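Local coordinates for protein ochratoxinase (Aspergillus niger, PDB 4C65) that acts as a zinc-dependent carboxypeptidase that releases C-terminal aromatic amino acids and degrades the mycotoxin ochratoxin A to ochratoxin alpha and phenylalanine, at residues T110-L115 against T337-P342; I282-T287 against L318-G323; V290-L295 against V351-M356; L333-A338 against A344-F349. All coordinates share one frame; numbering follows the deposited sequence.

Contact 1: T110-L115 against T337-P342; sequences TSYRDL and TAPGGP
Y112 reaches from its strand to the turn formed by P339 and G340, and its phenol does two jobs there. The hydroxyl takes the backbone N-H of G340: G340 N lies 3.1 Å from Y112 OH at the edge of the ring, near its plane, and the bond is almost straight, with an N-H...O angle of 168°. Beside the hydroxyl, one ring carbon carries the apolar part, with Y112 CE2 3.7 Å from P339 CB and 3.6 Å from P339 CA, the proline lying oblique to the ring. A chi1 of -91° swings CG beside the backbone N of Y112 and aims the ring across the gap between strand and loop.

The receiving chain is a type II turn from A338 to G341, closed by G341 N bonding to A338 O at 2.8 Å. P339 and G340 fill its two middle places, and the positive phi of G340 (77°) suits a glycine. The tyrosine thus grips the bend through a backbone N-H that the turn does not use for its own closing bond. The carbonyl of G340 accepts a hydrogen bond from N435 ND2 of a second subunit. This is the amidohydrolase TIM barrel seen at one of its active-site loops: a residue of barrel strand 109-114 is hydrogen-bonded to the loop that follows strand 331-332, close to the zinc ligand H71.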
loop_
_atom_site.group_PDB
_atom_site.type_symbol
_atom_site.label_atom_id
_atom_site.label_comp_id
_atom_site.label_asym_id
_atom_site.label_seq_id
_atom_site.Cartn_x
_atom_site.Cartn_y
_atom_site.Cartn_z
ATOM N N THR A 110 -44.032 -6.580 -7.668
ATOM C CA THR A 110 -43.819 -5.154 -7.605
ATOM C C THR A 110 -42.864 -4.712 -6.484
ATOM O O THR A 110 -42.503 -3.542 -6.393
ATOM C CB THR A 110 -45.152 -4.409 -7.507
ATOM O OG1 THR A 110 -45.867 -4.825 -6.349
ATOM C CG2 THR A 110 -46.005 -4.692 -8.727
ATOM N N SER A 111 -42.473 -5.651 -5.629
ATOM C CA SER A 111 -41.452 -5.399 -4.621
ATOM C C SER A 111 -40.559 -6.618 -4.438
ATOM O O SER A 111 -41.035 -7.747 -4.427
ATOM C CB SER A 111 -42.076 -4.993 -3.264
ATOM O OG SER A 111 -42.641 -3.677 -3.305
ATOM N N TYR A 112 -39.273 -6.345 -4.276
ATOM C CA TYR A 112 -38.259 -7.325 -4.004
ATOM C C TYR A 112 -37.401 -6.850 -2.814
ATOM O O TYR A 112 -37.033 -5.699 -2.740
ATOM C CB TYR A 112 -37.323 -7.424 -5.198
ATOM C CG TYR A 112 -37.629 -8.436 -6.291
ATOM C CD1 TYR A 112 -38.626 -9.395 -6.166
ATOM C CD2 TYR A 112 -36.828 -8.469 -7.437
ATOM C CE1 TYR A 112 -38.831 -10.326 -7.179
ATOM C CE2 TYR A 112 -37.020 -9.398 -8.425
ATOM C CZ TYR A 112 -38.032 -10.311 -8.309
ATOM O OH TYR A 112 -38.186 -11.231 -9.307
ATOM N N ARG A 113 -37.101 -7.764 -1.889
ATOM C CA ARG A 113 -36.055 -7.541 -0.903
ATOM C C ARG A 113 -34.799 -8.289 -1.325
ATOM O O ARG A 113 -34.752 -9.527 -1.280
ATOM C CB ARG A 113 -36.504 -7.954 0.504
ATOM C CG ARG A 113 -35.568 -7.444 1.601
ATOM C CD ARG A 113 -36.026 -7.848 2.988
ATOM N NE ARG A 113 -36.049 -9.301 3.154
ATOM C CZ ARG A 113 -36.068 -9.942 4.318
ATOM N NH1 ARG A 113 -36.047 -9.283 5.474
ATOM N NH2 ARG A 113 -36.094 -11.268 4.338
ATOM N N ASP A 114 -33.812 -7.515 -1.777
ATOM C CA ASP A 114 -32.497 -7.995 -2.160
ATOM C C ASP A 114 -31.663 -8.170 -0.891
ATOM O O ASP A 114 -31.518 -7.225 -0.116
ATOM C CB ASP A 114 -31.836 -6.960 -3.075
ATOM C CG ASP A 114 -30.399 -7.247 -3.349
ATOM O OD1 ASP A 114 -30.018 -8.427 -3.471
ATOM O OD2 ASP A 114 -29.644 -6.282 -3.521
ATOM N N LEU A 115 -31.088 -9.352 -0.703
ATOM C CA LEU A 115 -30.326 -9.650 0.512
ATOM C C LEU A 115 -28.839 -9.916 0.279
ATOM O O LEU A 115 -28.084 -10.188 1.221
ATOM C CB LEU A 115 -30.971 -10.827 1.224
ATOM C CG LEU A 115 -32.352 -10.543 1.801
ATOM C CD1 LEU A 115 -32.880 -11.802 2.476
ATOM C CD2 LEU A 115 -32.299 -9.386 2.802
ATOM N N THR A 337 -33.413 -16.448 -4.879
ATOM C CA THR A 337 -33.103 -16.588 -6.297
ATOM C C THR A 337 -32.761 -15.224 -6.916
ATOM O O THR A 337 -32.917 -14.183 -6.294
ATOM C CB THR A 337 -34.310 -17.233 -7.014
ATOM O OG1 THR A 337 -33.941 -17.634 -8.330
ATOM C CG2 THR A 337 -35.473 -16.267 -7.077
ATOM N N ALA A 338 -32.287 -15.251 -8.155
ATOM C CA ALA A 338 -32.015 -14.034 -8.918
ATOM C C ALA A 338 -33.319 -13.400 -9.370
ATOM O O ALA A 338 -34.315 -14.087 -9.575
ATOM C CB ALA A 338 -31.154 -14.367 -10.145
ATOM N N PRO A 339 -33.318 -12.075 -9.551
ATOM C CA PRO A 339 -34.476 -11.356 -10.146
ATOM C C PRO A 339 -34.961 -11.971 -11.451
ATOM O O PRO A 339 -34.149 -12.366 -12.280
ATOM C CB PRO A 339 -33.909 -9.971 -10.419
ATOM C CG PRO A 339 -32.891 -9.788 -9.320
ATOM C CD PRO A 339 -32.276 -11.138 -9.093
ATOM N N GLY A 340 -36.275 -12.116 -11.568
ATOM C CA GLY A 340 -36.878 -12.852 -12.648
ATOM C C GLY A 340 -36.802 -14.353 -12.485
ATOM O O GLY A 340 -37.165 -15.105 -13.392
ATOM N N GLY A 341 -36.362 -14.804 -11.315
ATOM C CA GLY A 341 -36.327 -16.227 -11.005
ATOM C C GLY A 341 -37.716 -16.768 -10.726
ATOM O O GLY A 341 -38.703 -16.029 -10.777
ATOM N N PRO A 342 -37.812 -18.076 -10.437
ATOM C CA PRO A 342 -39.076 -18.764 -10.247
ATOM C C PRO A 342 -39.699 -18.476 -8.886
ATOM O O PRO A 342 -39.929 -19.394 -8.110
ATOM C CB PRO A 342 -38.676 -20.230 -10.357
ATOM C CG PRO A 342 -37.288 -20.259 -9.812
ATOM C CD PRO A 342 -36.663 -18.986 -10.298
#

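Contact 2: I282-T287 against L318-G323; sequences ILYVAT and LKAYQG
Similar first torsions, chi1 -164° in Y284 and -165° in Y321, set CG anti to the backbone N in both tyrosines and carry both rings into the gap between strand and helix. The two side chains run obliquely past each other, with Y284 CE1 3.9 Å from Y321 CD1. The flatter fit belongs to A286, whose methyl sits squarely over one face of the Y321 ring: A286 CB is 3.4 Å from the ring centroid and only 4° off the normal, a CH-pi contact that meets all six ring carbons about equally.

The pairing is a worked case of the beta-alpha-beta crossover in a TIM barrel, where helix 304-327, on the way from strand 283-285 to its parallel neighbour 331-332, covers the strands from outside. Farther along the helix surface the phenol of Y284 rests against the backbone, with Y284 OH 3.2 Å from A320 C. It lies close to Y321 N and A320 O as well, but at poor angles, so against the helix it makes van der Waals contact.

A286 is followed by T287, whose OG1 donates to A286 O at 2.7 Å and is also hydrogen-bonded to the zinc ligand H265. On the other side of the residue, A286 N donates to a water at 2.8 Å, which in turn gives a weak bond to Y321 OH.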
loop_
_atom_site.group_PDB
_atom_site.type_symbol
_atom_site.label_atom_id
_atom_site.label_comp_id
_atom_site.label_asym_id
_atom_site.label_seq_id
_atom_site.Cartn_x
_atom_site.Cartn_y
_atom_site.Cartn_z
ATOM N N ILE A 282 -40.965 -11.240 15.129
ATOM C CA ILE A 282 -39.904 -11.548 14.209
ATOM C C ILE A 282 -40.475 -12.288 13.012
ATOM O O ILE A 282 -41.224 -13.240 13.168
ATOM C CB ILE A 282 -38.822 -12.392 14.879
ATOM C CG1 ILE A 282 -38.325 -11.682 16.151
ATOM C CG2 ILE A 282 -37.661 -12.649 13.907
ATOM C CD1 ILE A 282 -37.334 -12.478 16.986
ATOM N N LEU A 283 -40.089 -11.845 11.814
ATOM C CA LEU A 283 -40.626 -12.391 10.588
ATOM C C LEU A 283 -39.916 -13.690 10.216
ATOM O O LEU A 283 -38.693 -13.793 10.359
ATOM C CB LEU A 283 -40.490 -11.390 9.456
ATOM C CG LEU A 283 -41.197 -11.732 8.144
ATOM C CD1 LEU A 283 -42.708 -11.745 8.336
ATOM C CD2 LEU A 283 -40.826 -10.710 7.107
ATOM N N TYR A 284 -40.701 -14.668 9.726
ATOM C CA TYR A 284 -40.211 -15.965 9.290
ATOM C C TYR A 284 -40.260 -16.027 7.766
ATOM O O TYR A 284 -41.337 -15.945 7.174
ATOM C CB TYR A 284 -41.084 -17.071 9.869
ATOM C CG TYR A 284 -40.526 -18.499 9.842
ATOM C CD1 TYR A 284 -40.374 -19.199 8.657
ATOM C CD2 TYR A 284 -40.230 -19.169 11.029
ATOM C CE1 TYR A 284 -39.912 -20.514 8.646
ATOM C CE2 TYR A 284 -39.762 -20.475 11.035
ATOM C CZ TYR A 284 -39.604 -21.151 9.845
ATOM O OH TYR A 284 -39.137 -22.451 9.852
ATOM N N VAL A 285 -39.098 -16.204 7.146
ATOM C CA VAL A 285 -38.993 -16.365 5.713
ATOM C C VAL A 285 -38.309 -17.686 5.423
ATOM O O VAL A 285 -37.086 -17.808 5.531
ATOM C CB VAL A 285 -38.199 -15.210 5.100
ATOM C CG1 VAL A 285 -38.137 -15.348 3.584
ATOM C CG2 VAL A 285 -38.831 -13.888 5.507
ATOM N N ALA A 286 -39.097 -18.668 5.001
ATOM C CA ALA A 286 -38.621 -20.052 4.917
ATOM C C ALA A 286 -37.644 -20.333 3.758
ATOM O O ALA A 286 -36.720 -21.110 3.918
ATOM C CB ALA A 286 -39.817 -20.999 4.852
ATOM N N THR A 287 -37.856 -19.674 2.621
ATOM C CA THR A 287 -37.160 -19.983 1.353
ATOM C C THR A 287 -37.150 -21.473 1.047
ATOM O O THR A 287 -36.108 -22.072 0.837
ATOM C CB THR A 287 -35.729 -19.394 1.279
ATOM O OG1 THR A 287 -34.866 -20.070 2.187
ATOM C CG2 THR A 287 -35.723 -17.915 1.628
ATOM N N LEU A 318 -38.686 -28.495 6.857
ATOM C CA LEU A 318 -40.108 -28.681 6.580
ATOM C C LEU A 318 -40.909 -28.613 7.882
ATOM O O LEU A 318 -41.905 -27.890 7.944
ATOM C CB LEU A 318 -40.367 -30.012 5.864
ATOM C CG LEU A 318 -41.826 -30.270 5.443
ATOM C CD1 LEU A 318 -42.279 -29.225 4.431
ATOM C CD2 LEU A 318 -42.007 -31.689 4.907
ATOM N N LYS A 319 -40.481 -29.364 8.910
ATOM C CA LYS A 319 -41.172 -29.363 10.218
ATOM C C LYS A 319 -41.178 -27.991 10.835
ATOM O O LYS A 319 -42.196 -27.558 11.369
ATOM C CB LYS A 319 -40.510 -30.280 11.237
ATOM C CG LYS A 319 -40.581 -31.772 10.968
ATOM C CD LYS A 319 -40.072 -32.573 12.192
ATOM C CE LYS A 319 -39.940 -34.051 11.873
ATOM N NZ LYS A 319 -40.385 -34.997 12.955
ATOM N N ALA A 320 -40.043 -27.303 10.747
ATOM C CA ALA A 320 -39.915 -25.960 11.290
ATOM C C ALA A 320 -40.930 -25.024 10.653
ATOM O O ALA A 320 -41.580 -24.228 11.345
ATOM C CB ALA A 320 -38.493 -25.445 11.102
ATOM N N TYR A 321 -41.028 -25.091 9.329
ATOM C CA TYR A 321 -41.943 -24.241 8.556
ATOM C C TYR A 321 -43.388 -24.541 8.907
ATOM O O TYR A 321 -44.159 -23.641 9.223
ATOM C CB TYR A 321 -41.722 -24.459 7.047
ATOM C CG TYR A 321 -42.323 -23.422 6.104
ATOM C CD1 TYR A 321 -42.751 -22.161 6.560
ATOM C CD2 TYR A 321 -42.408 -23.685 4.737
ATOM C CE1 TYR A 321 -43.281 -21.219 5.678
ATOM C CE2 TYR A 321 -42.924 -22.747 3.849
ATOM C CZ TYR A 321 -43.346 -21.518 4.314
ATOM O OH TYR A 321 -43.848 -20.607 3.429
ATOM N N GLN A 322 -43.743 -25.818 8.854
ATOM C CA GLN A 322 -45.104 -26.245 9.166
ATOM C C GLN A 322 -45.457 -25.833 10.586
ATOM O O GLN A 322 -46.567 -25.366 10.843
ATOM C CB GLN A 322 -45.249 -27.759 9.010
ATOM C CG GLN A 322 -45.209 -28.224 7.566
ATOM C CD GLN A 322 -45.092 -29.722 7.421
ATOM O OE1 GLN A 322 -44.863 -30.445 8.393
ATOM N NE2 GLN A 322 -45.242 -30.199 6.212
ATOM N N GLY A 323 -44.514 -26.035 11.503
ATOM C CA GLY A 323 -44.745 -25.720 12.903
ATOM C C GLY A 323 -44.980 -24.237 13.119
ATOM O O GLY A 323 -45.846 -23.847 13.910
HETATM O O HOH W 1 -41.699 -18.084 4.084
#

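Contact 3: V290-L295 against V351-M356; sequences VIEIFL and VERGGM
R353 and E292 meet between two helices, and the arginine chain can be followed outward along the glutamate's OE2. From CB, which sets off toward helix 288-297, chi1 of -68° places CG beside the backbone N, where it lies 3.7 Å from E292 OE2. The chain bends at chi2 (-77°), so that CD comes to 3.3 Å from that same E292 OE2. NE and CZ keep nearly this spacing, R353 CZ being 3.4 Å from E292 OE2, and the closest approach is at NH1, 3.1 Å from E292 OE2. NH2, on the far branch, has E292 OE1 as its nearest atom at 4.1 Å.

The carboxylate therefore rides over one face of the guanidinium, with the two planes 76° apart. No N-H is directed at the oxygen; this is a salt bridge of charges alone, unlike the in-plane pairing in which N-H groups point at the acid. The stronger polar partner of OE2 is R288, whose NE forms a salt bridge with it one turn earlier in the glutamate's own helix. Two arginines thus share one carboxylate, which would be expected to balance the positive charge they gather.

At the backbone, R353 O accepts a hydrogen bond from Q322 on helix 304-327. The pattern is that of a partly exposed ionic link in the helical layer of a TIM barrel, here tying helix 288-297 to the end of helix 344-354.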
loop_
_atom_site.group_PDB
_atom_site.type_symbol
_atom_site.label_atom_id
_atom_site.label_comp_id
_atom_site.label_asym_id
_atom_site.label_seq_id
_atom_site.Cartn_x
_atom_site.Cartn_y
_atom_site.Cartn_z
ATOM N N VAL A 290 -35.336 -23.144 -2.242
ATOM C CA VAL A 290 -33.959 -23.525 -2.267
ATOM C C VAL A 290 -33.738 -24.959 -1.781
ATOM O O VAL A 290 -32.912 -25.706 -2.327
ATOM C CB VAL A 290 -33.171 -22.447 -1.498
ATOM C CG1 VAL A 290 -32.511 -22.932 -0.215
ATOM C CG2 VAL A 290 -32.179 -21.736 -2.398
ATOM N N ILE A 291 -34.484 -25.355 -0.762
ATOM C CA ILE A 291 -34.453 -26.744 -0.282
ATOM C C ILE A 291 -34.990 -27.687 -1.349
ATOM O O ILE A 291 -34.445 -28.772 -1.551
ATOM C CB ILE A 291 -35.252 -26.937 1.027
ATOM C CG1 ILE A 291 -34.407 -26.586 2.251
ATOM C CG2 ILE A 291 -35.488 -28.410 1.320
ATOM C CD1 ILE A 291 -34.134 -25.191 2.706
ATOM N N GLU A 292 -36.069 -27.280 -2.008
ATOM C CA GLU A 292 -36.736 -28.133 -2.979
ATOM C C GLU A 292 -35.867 -28.359 -4.194
ATOM O O GLU A 292 -35.922 -29.415 -4.798
ATOM C CB GLU A 292 -38.091 -27.545 -3.381
ATOM C CG GLU A 292 -39.153 -27.572 -2.281
ATOM C CD GLU A 292 -39.559 -28.985 -1.872
ATOM O OE1 GLU A 292 -39.424 -29.918 -2.683
ATOM O OE2 GLU A 292 -40.007 -29.152 -0.726
ATOM N N ILE A 293 -35.044 -27.375 -4.544
ATOM C CA ILE A 293 -34.125 -27.525 -5.683
ATOM C C ILE A 293 -33.143 -28.678 -5.480
ATOM O O ILE A 293 -33.007 -29.536 -6.352
ATOM C CB ILE A 293 -33.349 -26.223 -5.979
ATOM C CG1 ILE A 293 -34.288 -25.219 -6.642
ATOM C CG2 ILE A 293 -32.142 -26.489 -6.879
ATOM C CD1 ILE A 293 -33.763 -23.800 -6.618
ATOM N N PHE A 294 -32.471 -28.711 -4.336
ATOM C CA PHE A 294 -31.481 -29.763 -4.108
ATOM C C PHE A 294 -32.155 -31.120 -3.811
ATOM O O PHE A 294 -31.553 -32.178 -4.044
ATOM C CB PHE A 294 -30.401 -29.337 -3.072
ATOM C CG PHE A 294 -30.858 -29.300 -1.631
ATOM C CD1 PHE A 294 -31.365 -30.449 -0.993
ATOM C CD2 PHE A 294 -30.725 -28.125 -0.877
ATOM C CE1 PHE A 294 -31.775 -30.413 0.338
ATOM C CE2 PHE A 294 -31.138 -28.086 0.457
ATOM C CZ PHE A 294 -31.662 -29.231 1.066
ATOM N N LEU A 295 -33.388 -31.103 -3.291
ATOM C CA LEU A 295 -34.147 -32.351 -3.129
ATOM C C LEU A 295 -34.446 -32.952 -4.501
ATOM O O LEU A 295 -34.428 -34.174 -4.664
ATOM C CB LEU A 295 -35.444 -32.140 -2.356
ATOM C CG LEU A 295 -35.351 -32.028 -0.831
ATOM C CD1 LEU A 295 -36.726 -31.747 -0.251
ATOM C CD2 LEU A 295 -34.769 -33.281 -0.217
ATOM N N VAL A 351 -48.339 -23.468 0.263
ATOM C CA VAL A 351 -49.551 -24.260 0.351
ATOM C C VAL A 351 -49.226 -25.742 0.508
ATOM O O VAL A 351 -49.626 -26.370 1.482
ATOM C CB VAL A 351 -50.462 -24.045 -0.893
ATOM C CG1 VAL A 351 -51.663 -24.982 -0.877
ATOM C CG2 VAL A 351 -50.910 -22.589 -0.972
ATOM N N GLU A 352 -48.477 -26.286 -0.440
ATOM C CA GLU A 352 -48.299 -27.742 -0.549
ATOM C C GLU A 352 -47.274 -28.361 0.400
ATOM O O GLU A 352 -47.326 -29.544 0.654
ATOM C CB GLU A 352 -47.949 -28.116 -1.990
ATOM C CG GLU A 352 -49.068 -27.776 -2.966
ATOM C CD GLU A 352 -48.762 -28.136 -4.407
ATOM O OE1 GLU A 352 -47.730 -28.781 -4.673
ATOM O OE2 GLU A 352 -49.579 -27.779 -5.290
ATOM N N ARG A 353 -46.347 -27.560 0.914
ATOM C CA ARG A 353 -45.392 -28.015 1.910
ATOM C C ARG A 353 -45.696 -27.429 3.285
ATOM O O ARG A 353 -45.667 -28.129 4.289
ATOM C CB ARG A 353 -43.978 -27.606 1.518
ATOM C CG ARG A 353 -43.416 -28.290 0.303
ATOM C CD ARG A 353 -42.970 -29.707 0.617
ATOM N NE ARG A 353 -43.125 -30.576 -0.554
ATOM C CZ ARG A 353 -42.346 -31.601 -0.927
ATOM N NH1 ARG A 353 -41.260 -31.983 -0.226
ATOM N NH2 ARG A 353 -42.654 -32.285 -2.044
ATOM N N GLY A 354 -45.944 -26.132 3.337
ATOM C CA GLY A 354 -46.182 -25.454 4.604
ATOM C C GLY A 354 -47.531 -25.775 5.201
ATOM O O GLY A 354 -47.673 -25.858 6.411
ATOM N N GLY A 355 -48.523 -25.948 4.336
ATOM C CA GLY A 355 -49.882 -26.205 4.768
ATOM C C GLY A 355 -50.733 -24.949 4.873
ATOM O O GLY A 355 -51.798 -24.969 5.498
ATOM N N MET A 356 -50.273 -23.850 4.265
ATOM C CA MET A 356 -51.087 -22.626 4.177
ATOM C C MET A 356 -52.278 -22.821 3.256
ATOM O O MET A 356 -52.230 -23.646 2.346
ATOM C CB MET A 356 -50.262 -21.473 3.623
ATOM C CG MET A 356 -49.199 -20.961 4.576
ATOM S SD MET A 356 -48.619 -19.344 4.062
ATOM C CE MET A 356 -47.280 -19.077 5.207
#

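Contact 4: L333-A338 against A344-F349; sequences LGTDTA and ALELQF
E346 and T335 slide past each other in opposite directions, whereas L333 and L347 cross at about a right angle. In the leucine pair the branch ends touch, L333 CD1 lying 3.5 Å from L347 CD2. Both leucines continue onto helix 358-365, where they pack against A365.

E346 carries the larger share of the contact. With CG anti to the backbone N (chi1 -167°) and a bend at chi2 of 63°, its chain turns so that the flat carboxylate lies ahead of the G334 carbonyl. Its CB passes T335 OG1 at 3.7 Å, and the hydroxyl itself is hydrogen-bonded to D67. G334 O stands over the face of the E346 carboxylate, almost straight above E346 CD at 3.0 Å; it has no proton to offer either oxygen. Donors elsewhere hold the carboxylate in the plane that presents this face. OE1 is hydrogen-bonded to S289 OG, OE2 to R288 N at the start of helix 288-297, and a water donates to E346 OE2 at 2.8 Å while accepting from G334 N, likewise at 2.8 Å. Together these donors would probably favour the charged form of the acid.

G334 lies close to the zinc ligand H69, and D336, two residues on, belongs to the active site and makes a weak hydrogen bond to H71. E346 of helix 344-354 is thus linked through water to G334 N in the short segment after strand 331-332, the last of the TIM barrel, where amidohydrolases carry their active-site aspartate.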
loop_
_atom_site.group_PDB
_atom_site.type_symbol
_atom_site.label_atom_id
_atom_site.label_comp_id
_atom_site.label_asym_id
_atom_site.label_seq_id
_atom_site.Cartn_x
_atom_site.Cartn_y
_atom_site.Cartn_z
ATOM N N LEU A 333 -42.961 -14.593 2.277
ATOM C CA LEU A 333 -42.403 -15.519 1.302
ATOM C C LEU A 333 -41.143 -14.961 0.651
ATOM O O LEU A 333 -41.073 -13.783 0.300
ATOM C CB LEU A 333 -43.420 -15.870 0.198
ATOM C CG LEU A 333 -44.679 -16.579 0.665
ATOM C CD1 LEU A 333 -45.462 -17.092 -0.523
ATOM C CD2 LEU A 333 -44.376 -17.739 1.602
ATOM N N GLY A 334 -40.151 -15.845 0.500
ATOM C CA GLY A 334 -38.908 -15.542 -0.173
ATOM C C GLY A 334 -38.442 -16.785 -0.852
ATOM O O GLY A 334 -38.685 -17.881 -0.374
ATOM N N THR A 335 -37.734 -16.608 -1.961
ATOM C CA THR A 335 -37.356 -17.724 -2.838
ATOM C C THR A 335 -35.867 -18.070 -2.775
ATOM O O THR A 335 -35.473 -19.231 -2.943
ATOM C CB THR A 335 -37.764 -17.377 -4.278
ATOM O OG1 THR A 335 -39.155 -17.054 -4.295
ATOM C CG2 THR A 335 -37.537 -18.553 -5.216
ATOM N N ASP A 336 -35.048 -17.052 -2.519
ATOM C CA ASP A 336 -33.595 -17.138 -2.587
ATOM C C ASP A 336 -33.156 -17.410 -4.014
ATOM O O ASP A 336 -32.592 -18.450 -4.326
ATOM C CB ASP A 336 -33.056 -18.185 -1.624
ATOM C CG ASP A 336 -31.582 -17.968 -1.277
ATOM O OD1 ASP A 336 -30.864 -17.240 -1.981
ATOM O OD2 ASP A 336 -31.141 -18.553 -0.282
ATOM N N THR A 337 -33.413 -16.448 -4.879
ATOM C CA THR A 337 -33.103 -16.588 -6.297
ATOM C C THR A 337 -32.761 -15.224 -6.916
ATOM O O THR A 337 -32.917 -14.183 -6.294
ATOM C CB THR A 337 -34.310 -17.233 -7.014
ATOM O OG1 THR A 337 -33.941 -17.634 -8.330
ATOM C CG2 THR A 337 -35.473 -16.267 -7.077
ATOM N N ALA A 338 -32.287 -15.251 -8.155
ATOM C CA ALA A 338 -32.015 -14.034 -8.918
ATOM C C ALA A 338 -33.319 -13.400 -9.370
ATOM O O ALA A 338 -34.315 -14.087 -9.575
ATOM C CB ALA A 338 -31.154 -14.367 -10.145
ATOM N N ALA A 344 -42.762 -17.574 -8.077
ATOM C CA ALA A 344 -44.138 -18.069 -7.932
ATOM C C ALA A 344 -44.195 -19.448 -7.283
ATOM O O ALA A 344 -45.147 -19.759 -6.574
ATOM C CB ALA A 344 -44.834 -18.093 -9.288
ATOM N N LEU A 345 -43.168 -20.260 -7.506
ATOM C CA LEU A 345 -43.057 -21.561 -6.862
ATOM C C LEU A 345 -43.156 -21.498 -5.337
ATOM O O LEU A 345 -43.598 -22.459 -4.692
ATOM C CB LEU A 345 -41.723 -22.212 -7.203
ATOM C CG LEU A 345 -41.540 -23.018 -8.484
ATOM C CD1 LEU A 345 -40.239 -23.805 -8.422
ATOM C CD2 LEU A 345 -42.678 -24.000 -8.695
ATOM N N GLU A 346 -42.675 -20.412 -4.754
ATOM C CA GLU A 346 -42.659 -20.303 -3.310
ATOM C C GLU A 346 -44.088 -20.273 -2.759
ATOM O O GLU A 346 -44.338 -20.752 -1.635
ATOM C CB GLU A 346 -41.881 -19.063 -2.873
ATOM C CG GLU A 346 -41.533 -19.030 -1.397
ATOM C CD GLU A 346 -40.602 -20.159 -0.976
ATOM O OE1 GLU A 346 -39.908 -20.737 -1.829
ATOM O OE2 GLU A 346 -40.569 -20.448 0.239
ATOM N N LEU A 347 -45.014 -19.706 -3.537
ATOM C CA LEU A 347 -46.424 -19.708 -3.139
ATOM C C LEU A 347 -46.958 -21.139 -3.140
ATOM O O LEU A 347 -47.667 -21.536 -2.220
ATOM C CB LEU A 347 -47.262 -18.815 -4.057
ATOM C CG LEU A 347 -47.088 -17.312 -3.833
ATOM C CD1 LEU A 347 -47.211 -16.578 -5.144
ATOM C CD2 LEU A 347 -48.090 -16.761 -2.840
ATOM N N GLN A 348 -46.616 -21.888 -4.177
ATOM C CA GLN A 348 -46.967 -23.290 -4.259
ATOM C C GLN A 348 -46.473 -24.065 -3.032
ATOM O O GLN A 348 -47.220 -24.812 -2.426
ATOM C CB GLN A 348 -46.378 -23.893 -5.520
ATOM C CG GLN A 348 -46.574 -25.381 -5.602
ATOM C CD GLN A 348 -46.127 -25.968 -6.923
ATOM O OE1 GLN A 348 -46.168 -25.330 -7.974
ATOM N NE2 GLN A 348 -45.785 -27.241 -6.887
ATOM N N PHE A 349 -45.228 -23.817 -2.633
ATOM C CA PHE A 349 -44.668 -24.523 -1.507
ATOM C C PHE A 349 -45.267 -24.083 -0.196
ATOM O O PHE A 349 -45.408 -24.897 0.702
ATOM C CB PHE A 349 -43.136 -24.405 -1.476
ATOM C CG PHE A 349 -42.454 -24.973 -2.698
ATOM C CD1 PHE A 349 -42.836 -26.196 -3.217
ATOM C CD2 PHE A 349 -41.402 -24.286 -3.306
ATOM C CE1 PHE A 349 -42.201 -26.716 -4.326
ATOM C CE2 PHE A 349 -40.772 -24.796 -4.423
ATOM C CZ PHE A 349 -41.170 -26.014 -4.929
HETATM O O HOH W 2 -40.567 -18.225 1.893
#

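Contact 1 opens first, on barrel strand 109-114, and closes the longest loop, because its partner 337-342 comes more than 220 residues later. Contact 2 lies wholly within that span: 282-287 is answered by 318-323, with 30 residues between them. Before it closes, contact 3 starts at 290-295 and finishes at 351-356, so contact 3 crosses both contact 2 and contact 1. Contact 4, the shortest loop, falls within contact 3 and shares T337 and A338 with contact 1. Together they join strand 109-114, strand 283-285, the loop after strand 331-332 and helices 288-297, 304-327 and 344-354, the last of which serves contacts 3 and 4.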